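Local coordinates for protein aminotransferase (Psychrobacter arcticus 273-4, PDB 3IF2) that binds pyridoxal 5'-phosphate and, as a class I/II aminotransferase, probably transfers amino groups between amino acids and keto acids, perhaps valine and pyruvate, at residues 74-88 with 306-320. Sequence-based numbering, arbitrary orientation.
Sequences ISMANYSNPQGDSAF and LAPTRFGAAIATPLV. With PLP (pyridoxal-5'-phosphate), chain E.
At the dimer interface of this PLP-dependent aminotransferase, Tyr79 and Leu306 meet beside the cofactor phosphate of the second subunit's active site. Tyr79 OH donates to PLP O3P at 2.7 Å, with the phosphate oxygen in the ring plane. Leu306 CD2 lies 3.5 Å from Tyr79 CE1.

Arg310 ties the loop after helix 71-77 to the start of helix 311-321. Arg310 NE and NH2 grip Asp85 OD2 side-on in a salt bridge, with NH2 at 2.9 Å; the carboxylate and guanidinium planes are 68° apart. Arg310 NH1 donates to Asn78 O at 2.9 Å, from above the carbonyl plane. Ser75 CA and Ser80 CB lie over opposite faces of the guanidinium, each toward its rim. Asp85 is the N-cap of helix 86-100. Its chi1 of -174° turns the carboxylate away from its own N; OD1 accepts from Phe88 N while OD2 takes the arginine. Water 3 joins Asp85 OD1 to Thr317 OG1.

Phe88 fits as a knob among Ala313, Ala316, Thr317 and Val320. Ala313 CA stands over its ring face, 3.9 Å from the centroid.

Phe311 meets Phe311 of the second subunit, their rings nearly parallel. Helix 291-305 packs on Pro82 and Pro308, and helix 46-60 on Ala314.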
# COMPACT_ATOMS: atom_id res chain seq x y z
N ILE A 74 2.64 14.00 15.40
CA ILE A 74 3.74 14.23 14.46
C ILE A 74 3.80 13.10 13.41
O ILE A 74 3.97 13.36 12.20
CB ILE A 74 5.11 14.44 15.22
CG1 ILE A 74 5.07 15.78 16.00
CG2 ILE A 74 6.29 14.45 14.26
CD1 ILE A 74 6.21 15.96 17.01
N SER A 75 3.59 11.87 13.89
CA SER A 75 3.57 10.65 13.09
C SER A 75 2.37 10.67 12.11
O SER A 75 2.52 10.42 10.92
CB SER A 75 3.56 9.47 14.05
OG SER A 75 3.69 8.25 13.37
N MSE A 76 1.17 10.99 12.62
CA MSE A 76 -0.04 11.22 11.79
C MSE A 76 0.05 12.35 10.73
O MSE A 76 -0.44 12.21 9.61
CB MSE A 76 -1.19 11.69 12.69
CG MSE A 76 -2.19 10.69 13.05
SE MSE A 76 -3.42 11.53 14.28
CE MSE A 76 -2.44 10.77 15.76
N ALA A 77 0.58 13.50 11.17
CA ALA A 77 0.55 14.76 10.41
C ALA A 77 1.57 14.93 9.30
O ALA A 77 1.54 15.96 8.63
CB ALA A 77 0.60 15.96 11.37
N ASN A 78 2.46 13.96 9.12
CA ASN A 78 3.56 14.04 8.15
C ASN A 78 3.79 12.74 7.38
O ASN A 78 3.71 11.63 7.96
CB ASN A 78 4.86 14.37 8.88
CG ASN A 78 4.83 15.70 9.55
OD1 ASN A 78 5.10 16.71 8.92
ND2 ASN A 78 4.52 15.72 10.85
N TYR A 79 4.07 12.89 6.08
CA TYR A 79 4.48 11.80 5.23
C TYR A 79 5.87 11.39 5.70
O TYR A 79 6.67 12.26 6.03
CB TYR A 79 4.69 12.28 3.77
CG TYR A 79 3.45 12.62 2.95
CD1 TYR A 79 2.67 11.60 2.42
CD2 TYR A 79 3.11 13.94 2.66
CE1 TYR A 79 1.53 11.88 1.67
CE2 TYR A 79 1.95 14.24 1.91
CZ TYR A 79 1.18 13.19 1.41
OH TYR A 79 0.06 13.38 0.65
N SER A 80 6.17 10.08 5.71
CA SER A 80 7.55 9.61 5.96
C SER A 80 8.31 9.74 4.65
O SER A 80 7.73 10.09 3.62
CB SER A 80 7.58 8.14 6.39
OG SER A 80 7.16 7.25 5.36
N ASN A 81 9.60 9.42 4.69
CA ASN A 81 10.40 9.32 3.47
C ASN A 81 9.83 8.09 2.70
O ASN A 81 9.27 7.20 3.35
CB ASN A 81 11.90 9.14 3.83
CG ASN A 81 12.79 8.99 2.58
OD1 ASN A 81 12.97 7.87 2.03
ND2 ASN A 81 13.35 10.12 2.12
N PRO A 82 9.92 8.05 1.34
CA PRO A 82 9.42 6.85 0.62
C PRO A 82 10.03 5.49 1.07
O PRO A 82 9.36 4.46 1.00
CB PRO A 82 9.79 7.16 -0.84
CG PRO A 82 9.86 8.62 -0.92
CD PRO A 82 10.32 9.11 0.41
N GLN A 83 11.28 5.51 1.53
CA GLN A 83 11.95 4.35 2.11
C GLN A 83 11.28 3.87 3.42
O GLN A 83 11.35 2.69 3.73
CB GLN A 83 13.43 4.67 2.33
CG GLN A 83 14.28 3.49 2.86
CD GLN A 83 15.75 3.82 2.95
OE1 GLN A 83 16.25 4.67 2.22
NE2 GLN A 83 16.46 3.12 3.83
N GLY A 84 10.67 4.79 4.17
CA GLY A 84 9.94 4.48 5.40
C GLY A 84 10.32 5.34 6.59
O GLY A 84 11.38 5.95 6.60
N ASP A 85 9.46 5.36 7.61
CA ASP A 85 9.68 6.12 8.86
C ASP A 85 11.15 6.07 9.32
O ASP A 85 11.62 5.00 9.72
CB ASP A 85 8.74 5.55 9.94
CG ASP A 85 8.77 6.35 11.23
OD1 ASP A 85 9.70 6.18 12.05
OD2 ASP A 85 7.80 7.10 11.43
N SER A 86 11.86 7.20 9.23
CA SER A 86 13.29 7.30 9.61
C SER A 86 13.62 6.77 11.02
O SER A 86 14.55 5.97 11.15
CB SER A 86 13.78 8.75 9.57
OG SER A 86 13.54 9.31 8.29
N ALA A 87 12.87 7.21 12.03
CA ALA A 87 13.11 6.84 13.43
C ALA A 87 13.02 5.32 13.64
O ALA A 87 13.88 4.73 14.31
CB ALA A 87 12.14 7.61 14.40
N PHE A 88 12.00 4.71 13.04
CA PHE A 88 11.81 3.25 13.10
C PHE A 88 12.97 2.48 12.43
O PHE A 88 13.45 1.49 12.99
CB PHE A 88 10.44 2.85 12.50
CG PHE A 88 10.05 1.40 12.71
CD1 PHE A 88 10.13 0.80 13.98
CD2 PHE A 88 9.50 0.67 11.67
CE1 PHE A 88 9.72 -0.51 14.19
CE2 PHE A 88 9.08 -0.63 11.85
CZ PHE A 88 9.19 -1.24 13.11
N LEU A 306 3.48 6.71 -2.63
CA LEU A 306 3.99 8.03 -2.19
C LEU A 306 4.97 7.73 -1.03
O LEU A 306 6.17 7.94 -1.17
CB LEU A 306 2.87 9.03 -1.84
CG LEU A 306 3.08 10.50 -2.20
CD1 LEU A 306 3.26 10.61 -3.71
CD2 LEU A 306 1.89 11.34 -1.80
N ALA A 307 4.46 7.24 0.08
CA ALA A 307 5.28 6.78 1.21
C ALA A 307 4.51 5.64 1.92
O ALA A 307 3.30 5.54 1.77
CB ALA A 307 5.58 7.91 2.18
N PRO A 308 5.21 4.75 2.61
CA PRO A 308 4.45 3.72 3.28
C PRO A 308 3.81 4.27 4.56
O PRO A 308 4.11 5.38 5.02
CB PRO A 308 5.49 2.63 3.58
CG PRO A 308 6.82 3.28 3.44
CD PRO A 308 6.64 4.67 2.93
N THR A 309 2.95 3.45 5.12
CA THR A 309 2.23 3.76 6.36
C THR A 309 3.20 3.91 7.51
O THR A 309 4.30 3.36 7.46
CB THR A 309 1.17 2.68 6.62
OG1 THR A 309 0.20 3.22 7.49
CG2 THR A 309 1.76 1.43 7.19
N ARG A 310 2.85 4.69 8.53
CA ARG A 310 3.78 4.86 9.65
C ARG A 310 3.27 4.64 11.06
O ARG A 310 4.09 4.63 11.99
CB ARG A 310 4.55 6.17 9.52
CG ARG A 310 3.76 7.42 9.58
CD ARG A 310 4.59 8.62 9.12
NE ARG A 310 5.79 8.84 9.93
CZ ARG A 310 6.55 9.94 9.96
NH1 ARG A 310 6.23 11.04 9.28
NH2 ARG A 310 7.64 9.95 10.73
N PHE A 311 1.99 4.34 11.25
CA PHE A 311 1.53 4.22 12.60
C PHE A 311 1.98 2.95 13.30
O PHE A 311 2.15 2.95 14.54
CB PHE A 311 0.03 4.53 12.79
CG PHE A 311 -0.20 5.24 14.07
CD1 PHE A 311 0.02 6.64 14.14
CD2 PHE A 311 -0.43 4.54 15.24
CE1 PHE A 311 -0.08 7.33 15.36
CE2 PHE A 311 -0.55 5.21 16.48
CZ PHE A 311 -0.36 6.60 16.54
N GLY A 312 2.18 1.88 12.52
CA GLY A 312 2.75 0.65 13.04
C GLY A 312 4.16 0.93 13.54
O GLY A 312 4.53 0.53 14.66
N ALA A 313 4.93 1.65 12.71
CA ALA A 313 6.27 2.13 13.05
C ALA A 313 6.26 2.94 14.35
O ALA A 313 7.12 2.76 15.20
CB ALA A 313 6.84 3.00 11.90
N ALA A 314 5.28 3.83 14.49
CA ALA A 314 5.17 4.69 15.67
C ALA A 314 5.03 3.88 16.95
O ALA A 314 5.72 4.16 17.93
CB ALA A 314 4.05 5.70 15.50
N ILE A 315 4.16 2.86 16.94
CA ILE A 315 4.00 1.99 18.11
C ILE A 315 5.26 1.18 18.39
O ILE A 315 5.72 1.14 19.53
CB ILE A 315 2.78 0.97 18.01
CG1 ILE A 315 1.48 1.55 18.55
CG2 ILE A 315 2.99 -0.25 18.92
CD1 ILE A 315 1.11 2.78 17.98
N ALA A 316 5.80 0.56 17.34
CA ALA A 316 6.90 -0.39 17.47
C ALA A 316 8.26 0.20 17.78
O ALA A 316 9.09 -0.49 18.40
CB ALA A 316 6.98 -1.28 16.23
N THR A 317 8.49 1.46 17.38
CA THR A 317 9.79 2.14 17.57
C THR A 317 10.34 2.05 19.01
O THR A 317 11.44 1.55 19.18
CB THR A 317 9.76 3.60 17.02
OG1 THR A 317 9.59 3.56 15.60
CG2 THR A 317 11.04 4.39 17.35
N PRO A 318 9.57 2.50 20.04
CA PRO A 318 10.07 2.39 21.41
C PRO A 318 10.24 0.96 21.91
O PRO A 318 11.14 0.72 22.70
CB PRO A 318 9.03 3.17 22.24
CG PRO A 318 7.81 3.19 21.41
CD PRO A 318 8.32 3.29 20.01
N LEU A 319 9.39 0.04 21.46
CA LEU A 319 9.48 -1.38 21.86
C LEU A 319 10.71 -2.07 21.22
O LEU A 319 11.18 -3.10 21.75
CB LEU A 319 8.17 -2.15 21.55
CG LEU A 319 6.84 -1.56 22.04
CD1 LEU A 319 5.65 -2.41 21.62
CD2 LEU A 319 6.81 -1.36 23.54
N VAL A 320 11.21 -1.54 20.09
CA VAL A 320 12.45 -2.04 19.44
C VAL A 320 13.65 -1.44 20.20
O VAL A 320 14.58 -2.18 20.58
CB VAL A 320 12.51 -1.67 17.91
CG1 VAL A 320 13.88 -1.92 17.33
CG2 VAL A 320 11.47 -2.42 17.14
N1 PLP E . -3.77 14.07 -5.70
C2 PLP E . -3.10 15.28 -5.66
C2A PLP E . -3.64 16.36 -6.54
C3 PLP E . -1.99 15.44 -4.79
O3 PLP E . -1.32 16.64 -4.72
C4 PLP E . -1.56 14.35 -3.99
C4A PLP E . -0.51 14.51 -2.89
O4A PLP E . 0.54 15.11 -3.06
C5 PLP E . -2.26 13.12 -4.08
C6 PLP E . -3.36 13.01 -4.93
C5A PLP E . -1.83 11.89 -3.26
O4P PLP E . -2.26 11.99 -1.93
P PLP E . -2.27 10.72 -0.96
O1P PLP E . -1.76 9.48 -1.60
O2P PLP E . -3.72 10.50 -0.56
O3P PLP E . -1.47 11.20 0.19
O HOH W 1 6.78 4.88 6.87
O HOH W 2 3.90 8.19 5.39
O HOH W 3 8.86 6.05 14.75